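Local structure of putative protein (2O3G) at residues L19-A31 with Q39-L51. The protein is of unknown function but may bind flavin adenine dinucleotide; this piece is the transporter-associated (CorC_HlyC) domain of a CBS-domain membrane protein. Numbering follows the deposited sequence.
Sequences LTVEGALEYVELA and QEEDADFHTVAGL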
loop_
_atom_site.group_PDB
_atom_site.type_symbol
_atom_site.label_atom_id
_atom_site.label_comp_id
_atom_site.label_asym_id
_atom_site.label_seq_id
_atom_site.Cartn_x
_atom_site.Cartn_y
_atom_site.Cartn_z
ATOM N N LEU A 19 -0.195 -10.271 -8.581
ATOM C CA LEU A 19 0.367 -8.953 -8.124
ATOM C C LEU A 19 -0.221 -8.362 -6.855
ATOM O O LEU A 19 -0.919 -7.297 -6.871
ATOM C CB LEU A 19 0.173 -7.922 -9.182
ATOM C CG LEU A 19 1.093 -8.133 -10.328
ATOM C CD1 LEU A 19 0.321 -7.312 -11.359
ATOM C CD2 LEU A 19 2.496 -7.644 -9.983
ATOM N N THR A 20 0.021 -9.044 -5.752
ATOM C CA THR A 20 -0.621 -8.616 -4.544
ATOM C C THR A 20 0.343 -8.848 -3.415
ATOM O O THR A 20 1.153 -9.774 -3.429
ATOM C CB THR A 20 -1.947 -9.387 -4.284
ATOM O OG1 THR A 20 -1.645 -10.766 -4.293
ATOM C CG2 THR A 20 -3.025 -9.087 -5.319
ATOM N N VAL A 21 0.255 -7.986 -2.430
ATOM C CA VAL A 21 1.145 -8.111 -1.291
ATOM C C VAL A 21 0.270 -7.997 -0.102
ATOM O O VAL A 21 -0.908 -7.477 -0.149
ATOM C CB VAL A 21 2.184 -6.975 -1.198
ATOM C CG1 VAL A 21 3.216 -7.133 -2.247
ATOM C CG2 VAL A 21 1.508 -5.683 -1.307
ATOM N N GLU A 22 0.855 -8.504 0.971
ATOM C CA GLU A 22 0.310 -8.204 2.273
ATOM C C GLU A 22 0.478 -6.770 2.754
ATOM O O GLU A 22 1.570 -6.157 2.682
ATOM C CB GLU A 22 0.835 -9.159 3.292
ATOM C CG GLU A 22 2.326 -9.283 3.297
ATOM C CD GLU A 22 2.766 -10.187 4.496
ATOM O OE1 GLU A 22 3.899 -9.935 5.103
ATOM O OE2 GLU A 22 1.925 -11.118 4.808
ATOM N N GLY A 23 -0.653 -6.262 3.218
ATOM C CA GLY A 23 -0.748 -5.047 4.010
ATOM C C GLY A 23 0.444 -4.658 4.875
ATOM O O GLY A 23 0.662 -3.479 5.123
ATOM N N ALA A 24 1.208 -5.623 5.313
ATOM C CA ALA A 24 2.154 -5.386 6.326
ATOM C C ALA A 24 3.459 -5.611 5.707
ATOM O O ALA A 24 4.439 -5.814 6.388
ATOM C CB ALA A 24 1.974 -6.430 7.445
ATOM N N LEU A 25 3.533 -5.661 4.396
ATOM C CA LEU A 25 4.883 -5.605 3.785
ATOM C C LEU A 25 5.433 -4.209 4.147
ATOM O O LEU A 25 4.687 -3.168 4.194
ATOM C CB LEU A 25 4.759 -5.694 2.276
ATOM C CG LEU A 25 5.826 -6.542 1.635
ATOM C CD1 LEU A 25 6.137 -5.839 0.363
ATOM C CD2 LEU A 25 7.101 -6.925 2.416
ATOM N N GLU A 26 6.711 -4.207 4.429
ATOM C CA GLU A 26 7.424 -2.970 4.722
ATOM C C GLU A 26 7.789 -2.251 3.442
ATOM O O GLU A 26 8.449 -2.814 2.567
ATOM C CB GLU A 26 8.711 -3.298 5.508
ATOM C CG GLU A 26 8.367 -3.683 6.956
ATOM C CD GLU A 26 9.525 -4.023 7.831
ATOM O OE1 GLU A 26 10.641 -4.325 7.349
ATOM O OE2 GLU A 26 9.312 -4.013 9.074
ATOM N N TYR A 27 7.370 -1.009 3.374
ATOM C CA TYR A 27 7.823 -0.099 2.346
ATOM C C TYR A 27 9.259 -0.236 2.029
ATOM O O TYR A 27 9.654 -0.258 0.866
ATOM C CB TYR A 27 7.597 1.293 2.729
ATOM C CG TYR A 27 7.774 2.235 1.589
ATOM C CD1 TYR A 27 6.700 2.665 0.859
ATOM C CD2 TYR A 27 9.000 2.715 1.277
ATOM C CE1 TYR A 27 6.840 3.538 -0.211
ATOM C CE2 TYR A 27 9.180 3.619 0.223
ATOM C CZ TYR A 27 8.073 4.018 -0.515
ATOM O OH TYR A 27 8.252 4.920 -1.542
ATOM N N VAL A 28 10.041 -0.477 3.038
ATOM C CA VAL A 28 11.453 -0.568 2.813
ATOM C C VAL A 28 11.770 -1.795 2.044
ATOM O O VAL A 28 12.839 -1.946 1.482
ATOM C CB VAL A 28 12.138 -0.468 4.194
ATOM C CG1 VAL A 28 13.401 -1.298 4.305
ATOM C CG2 VAL A 28 12.443 0.969 4.393
ATOM N N GLU A 29 10.847 -2.733 2.051
ATOM C CA GLU A 29 11.104 -4.023 1.394
ATOM C C GLU A 29 10.525 -4.062 -0.050
ATOM O O GLU A 29 11.204 -4.501 -0.945
ATOM C CB GLU A 29 10.577 -5.167 2.264
ATOM C CG GLU A 29 11.585 -5.639 3.442
ATOM C CD GLU A 29 12.992 -6.182 2.982
ATOM O OE1 GLU A 29 13.044 -6.915 1.936
ATOM O OE2 GLU A 29 14.046 -5.878 3.677
ATOM N N LEU A 30 9.284 -3.600 -0.225
ATOM C CA LEU A 30 8.626 -3.410 -1.495
ATOM C C LEU A 30 9.371 -2.395 -2.387
ATOM O O LEU A 30 9.720 -2.714 -3.524
ATOM C CB LEU A 30 7.261 -2.824 -1.243
ATOM C CG LEU A 30 6.118 -3.202 -2.194
ATOM C CD1 LEU A 30 5.256 -2.016 -2.411
ATOM C CD2 LEU A 30 6.616 -3.848 -3.528
ATOM N N ALA A 31 9.604 -1.189 -1.873
ATOM C CA ALA A 31 10.083 -0.045 -2.683
ATOM C C ALA A 31 11.311 -0.290 -3.498
ATOM O O ALA A 31 11.315 -0.070 -4.663
ATOM C CB ALA A 31 10.262 1.174 -1.855
ATOM N N GLN A 39 11.875 7.176 1.139
ATOM C CA GLN A 39 11.239 8.085 2.100
ATOM C C GLN A 39 12.227 8.938 2.950
ATOM O O GLN A 39 13.442 8.628 3.085
ATOM C CB GLN A 39 10.187 7.372 2.969
ATOM C CG GLN A 39 10.450 5.907 3.115
ATOM C CD GLN A 39 9.673 5.252 4.254
ATOM O OE1 GLN A 39 10.268 4.488 5.028
ATOM N NE2 GLN A 39 8.348 5.530 4.360
ATOM N N GLU A 40 11.702 10.057 3.454
ATOM C CA GLU A 40 12.416 10.900 4.427
ATOM C C GLU A 40 12.458 10.230 5.805
ATOM O O GLU A 40 11.727 9.249 6.062
ATOM C CB GLU A 40 11.775 12.314 4.532
ATOM C CG GLU A 40 10.240 12.354 4.559
ATOM C CD GLU A 40 9.659 11.829 3.270
ATOM O OE1 GLU A 40 9.234 10.631 3.218
ATOM O OE2 GLU A 40 9.687 12.613 2.279
ATOM N N GLU A 41 13.285 10.773 6.701
ATOM C CA GLU A 41 13.238 10.393 8.119
ATOM C C GLU A 41 11.844 10.591 8.845
ATOM O O GLU A 41 11.421 9.721 9.605
ATOM C CB GLU A 41 14.378 11.095 8.875
ATOM C CG GLU A 41 15.783 11.027 8.218
ATOM C CD GLU A 41 16.772 12.070 8.863
ATOM O OE1 GLU A 41 16.806 13.268 8.423
ATOM O OE2 GLU A 41 17.498 11.687 9.829
ATOM N N ASP A 42 11.134 11.709 8.606
ATOM C CA ASP A 42 9.825 11.973 9.319
ATOM C C ASP A 42 8.637 11.065 8.793
ATOM O O ASP A 42 7.442 11.405 8.895
ATOM C CB ASP A 42 9.472 13.506 9.394
ATOM C CG ASP A 42 8.623 14.010 8.156
ATOM O OD1 ASP A 42 8.977 13.700 6.961
ATOM O OD2 ASP A 42 7.586 14.715 8.398
ATOM N N ALA A 43 9.039 9.920 8.234
ATOM C CA ALA A 43 8.213 8.840 7.650
ATOM C C ALA A 43 6.788 8.721 8.174
ATOM O O ALA A 43 6.582 8.365 9.333
ATOM C CB ALA A 43 8.964 7.510 7.915
ATOM N N ASP A 44 5.773 8.944 7.377
ATOM C CA ASP A 44 4.467 8.598 7.942
ATOM C C ASP A 44 3.881 7.172 7.910
ATOM O O ASP A 44 2.700 7.011 8.301
ATOM C CB ASP A 44 3.453 9.438 7.299
ATOM C CG ASP A 44 3.749 10.846 7.479
ATOM O OD1 ASP A 44 3.766 11.228 8.686
ATOM O OD2 ASP A 44 3.981 11.530 6.441
ATOM N N PHE A 45 4.618 6.162 7.432
ATOM C CA PHE A 45 4.083 4.811 7.357
ATOM C C PHE A 45 5.234 3.848 7.199
ATOM O O PHE A 45 6.308 4.263 6.911
ATOM C CB PHE A 45 3.010 4.679 6.263
ATOM C CG PHE A 45 3.461 5.109 4.855
ATOM C CD1 PHE A 45 4.292 4.273 4.080
ATOM C CD2 PHE A 45 3.042 6.333 4.317
ATOM C CE1 PHE A 45 4.705 4.640 2.834
ATOM C CE2 PHE A 45 3.469 6.710 3.060
ATOM C CZ PHE A 45 4.331 5.862 2.309
ATOM N N HIS A 46 5.081 2.576 7.463
ATOM C CA HIS A 46 6.242 1.750 7.201
ATOM C C HIS A 46 5.898 0.607 6.318
ATOM O O HIS A 46 6.790 -0.189 6.002
ATOM C CB HIS A 46 6.844 1.202 8.479
ATOM C CG HIS A 46 7.190 2.274 9.438
ATOM N ND1 HIS A 46 6.236 2.903 10.217
ATOM C CD2 HIS A 46 8.366 2.903 9.681
ATOM C CE1 HIS A 46 6.820 3.851 10.925
ATOM N NE2 HIS A 46 8.109 3.876 10.614
ATOM N N THR A 47 4.611 0.526 5.955
ATOM C CA THR A 47 4.048 -0.646 5.285
ATOM C C THR A 47 3.055 -0.274 4.184
ATOM O O THR A 47 2.436 0.889 4.180
ATOM C CB THR A 47 3.253 -1.583 6.311
ATOM O OG1 THR A 47 2.044 -0.921 6.773
ATOM C CG2 THR A 47 4.138 -1.984 7.463
ATOM N N VAL A 48 2.843 -1.266 3.293
ATOM C CA VAL A 48 1.886 -1.074 2.208
ATOM C C VAL A 48 0.577 -0.626 2.799
ATOM O O VAL A 48 -0.032 0.392 2.398
ATOM C CB VAL A 48 1.770 -2.342 1.337
ATOM C CG1 VAL A 48 0.868 -2.104 0.161
ATOM C CG2 VAL A 48 3.138 -2.779 0.917
ATOM N N ALA A 49 0.142 -1.329 3.818
ATOM C CA ALA A 49 -1.168 -0.993 4.374
ATOM C C ALA A 49 -1.099 0.383 4.873
ATOM O O ALA A 49 -2.040 1.131 4.639
ATOM C CB ALA A 49 -1.548 -1.935 5.563
ATOM N N GLY A 50 0.013 0.716 5.576
ATOM C CA GLY A 50 0.183 2.043 6.178
ATOM C C GLY A 50 0.127 3.116 5.100
ATOM O O GLY A 50 -0.549 4.165 5.276
ATOM N N LEU A 51 0.795 2.853 3.962
ATOM C CA LEU A 51 0.729 3.755 2.816
ATOM C C LEU A 51 -0.679 4.039 2.493
ATOM O O LEU A 51 -1.055 5.209 2.334
ATOM C CB LEU A 51 1.515 3.213 1.599
ATOM C CG LEU A 51 1.235 3.405 0.108
ATOM C CD1 LEU A 51 0.270 4.472 -0.275
ATOM C CD2 LEU A 51 2.569 3.598 -0.567
HETATM O O HOH W 1 9.382 0.308 5.959
#
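His46 O takes two hydrogen bonds: Tyr27 N donates to it at 2.8 Å, 39° out of the carbonyl plane, and a water donates at 2.6 Å while accepting from Val28 N. This ties together the starts of two helices in the transporter-associated domain, whose helix 48-56 packs on an antiparallel sheet with strand 20-22 at one edge. A single beta bridge pairs Glu26 with Thr47, the N-cap residues of helices 27-30 and 48-56. Threonine suits the cap, since its short side chain turns OG1 back over the helix start (chi1 69°) to accept from Gly50 N at 2.9 Å. Gly23, in the type I turn from Glu22 to Leu25, lies opposite Ala49, CA to CA 4.1 Å, where the lack of a side chain suits the close backbones. Val48 uses its two methyl groups separately: CG1, anti to the backbone N, meets Val21 CG2 at 3.9 Å, while CG2 packs on Leu25 CB and Leu30 CD1; Val86 and Phe73 of the sheet also touch this valine. Tyr27 OH hydrogen-bonds to Pro37 O, beyond the contact. Gln39 CG lies against Tyr27 CE2 at 3.9 Å, with NE2 over one face of that ring near its rim, and Phe45 turns its edge to the ring in an offset edge-to-face pair, planes at 61°, with Leu51 CA 3.6 Å above the Phe45 ring plane.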